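Local coordinates for putative isohexenylglutaconyl-CoA hydratase (Pseudomonas aeruginosa, PDB 4ZU2), which hydrates isohexenylglutaconyl-CoA, a citronellate-pathway intermediate, as a member of the crotonase (enoyl-CoA hydratase) family, at the interface of chains A and B. Numbering follows the deposited sequence. Chains: chain A/B, Putative isohexenylglutaconyl-CoA hydratase.

The interface of chains A and B. Residues chain A 164, 166-168; chain B 104, 125-126, 204, 207, 212, 216.
At the C-terminal turn of helix 159-168, A:Leu167 plugs into chain B between strand 104-109 and helix 209-221, in a contact between subunits of the deposited trimer, probably the trimeric unit on which crotonase-family hexamers are commonly built. The side chain has CG anti to its own carbonyl carbon (chi1 -53°), which points the two methyls into the partner. CD1 sits over the carboxylate of B:Asp125, 3.6 Å from OD1, with the aliphatic CG of B:Lys216 on another flank. CD2 instead turns to B:Asn212 and comes 3.3 Å from its backbone O, while CB rests on the CD1 methyl of B:Leu104 at 3.6 Å. The carboxylate that meets this leucine is paired within chain B: B:Lys216, extended beyond CG, brings NZ to the syn lone pair of B:Asp125 OD2 at 2.8 Å, which should offset the charge beside the methyl and hold the carboxylate in place. Polar contact across this patch is slight: a weak, bent hydrogen bond runs from the amide ND2 of B:Asn212 to A:Leu167 O (3.3 Å). Beside it, B:Cys207 lays SG against the backbone of A:Thr168, 3.5 Å from C. The methyl CG2 of A:Thr168 meets B:Leu104 CD1 with the two side chains roughly perpendicular. The hydroxyl of A:Thr168 turns back into helix 159-168, where OG1 donates to A:Arg164 O at 2.6 Å, tilted 35° from the carbonyl plane.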
# COMPACT_ATOMS: atom_id res chain seq x y z
N ARG A 164 -8.04 2.62 11.05
CA ARG A 164 -8.30 3.76 11.91
C ARG A 164 -9.59 4.43 11.52
O ARG A 164 -10.39 4.73 12.37
CB ARG A 164 -7.16 4.80 11.87
CG ARG A 164 -7.42 6.03 12.72
CD ARG A 164 -6.22 7.00 12.77
NE ARG A 164 -6.19 7.88 11.62
CZ ARG A 164 -6.96 8.95 11.44
NH1 ARG A 164 -7.85 9.30 12.34
NH2 ARG A 164 -6.83 9.69 10.35
N ALA A 166 -12.20 3.29 9.88
CA ALA A 166 -13.30 2.39 10.07
C ALA A 166 -13.66 2.10 11.55
O ALA A 166 -14.83 1.98 11.90
CB ALA A 166 -13.01 1.08 9.35
N LEU A 167 -12.65 1.94 12.39
CA LEU A 167 -12.87 1.57 13.76
C LEU A 167 -12.99 2.77 14.76
O LEU A 167 -13.17 2.55 15.95
CB LEU A 167 -11.78 0.61 14.21
CG LEU A 167 -11.63 -0.59 13.25
CD1 LEU A 167 -10.42 -1.40 13.61
CD2 LEU A 167 -12.92 -1.46 13.21
N THR A 168 -12.91 4.01 14.24
CA THR A 168 -13.02 5.23 15.05
C THR A 168 -14.05 6.21 14.44
O THR A 168 -14.36 7.23 15.02
CB THR A 168 -11.59 5.98 15.25
OG1 THR A 168 -11.14 6.58 14.03
CG2 THR A 168 -10.53 5.03 15.75
N LEU B 104 -10.15 -2.34 19.60
CA LEU B 104 -9.27 -1.36 18.98
C LEU B 104 -7.95 -1.33 19.74
O LEU B 104 -7.95 -1.17 20.94
CB LEU B 104 -9.90 0.03 18.95
CG LEU B 104 -9.07 1.15 18.31
CD1 LEU B 104 -9.43 1.31 16.88
CD2 LEU B 104 -9.24 2.52 19.04
N ASP B 125 -4.21 -0.70 15.63
CA ASP B 125 -5.14 0.06 14.80
C ASP B 125 -4.76 1.53 14.85
O ASP B 125 -5.02 2.29 13.91
CB ASP B 125 -6.60 -0.17 15.25
CG ASP B 125 -6.98 -1.64 15.23
OD1 ASP B 125 -6.95 -2.25 14.12
OD2 ASP B 125 -7.33 -2.18 16.32
N VAL B 126 -4.19 1.96 15.98
CA VAL B 126 -3.76 3.36 16.11
C VAL B 126 -2.44 3.47 16.86
O VAL B 126 -2.30 2.95 17.94
CB VAL B 126 -4.81 4.24 16.83
CG1 VAL B 126 -4.44 5.72 16.67
CG2 VAL B 126 -6.23 3.95 16.29
N LEU B 204 -13.41 6.40 19.45
CA LEU B 204 -13.72 5.01 19.74
C LEU B 204 -15.02 4.82 20.54
O LEU B 204 -15.79 3.90 20.29
CB LEU B 204 -12.55 4.37 20.48
CG LEU B 204 -12.58 2.84 20.72
CD1 LEU B 204 -13.34 2.44 21.98
CD2 LEU B 204 -13.15 2.09 19.49
N CYS B 207 -18.28 4.41 18.69
CA CYS B 207 -18.38 3.22 17.80
C CYS B 207 -18.71 1.92 18.54
O CYS B 207 -18.17 1.63 19.61
CB CYS B 207 -17.07 3.01 17.04
SG CYS B 207 -16.63 4.38 16.06
N ASN B 212 -17.45 -3.00 15.57
CA ASN B 212 -16.02 -2.80 15.35
C ASN B 212 -15.30 -4.13 15.07
O ASN B 212 -14.46 -4.22 14.19
CB ASN B 212 -15.36 -2.13 16.56
CG ASN B 212 -15.13 -0.64 16.37
OD1 ASN B 212 -15.44 -0.03 15.32
ND2 ASN B 212 -14.62 -0.04 17.42
N LYS B 216 -13.48 -5.06 11.50
CA LYS B 216 -12.07 -5.34 11.57
C LYS B 216 -11.75 -6.62 10.85
O LYS B 216 -10.85 -6.62 9.99
CB LYS B 216 -11.55 -5.45 13.01
CG LYS B 216 -10.03 -5.29 13.08
CD LYS B 216 -9.43 -5.73 14.42
CE LYS B 216 -8.11 -5.04 14.68
NZ LYS B 216 -7.79 -4.92 16.11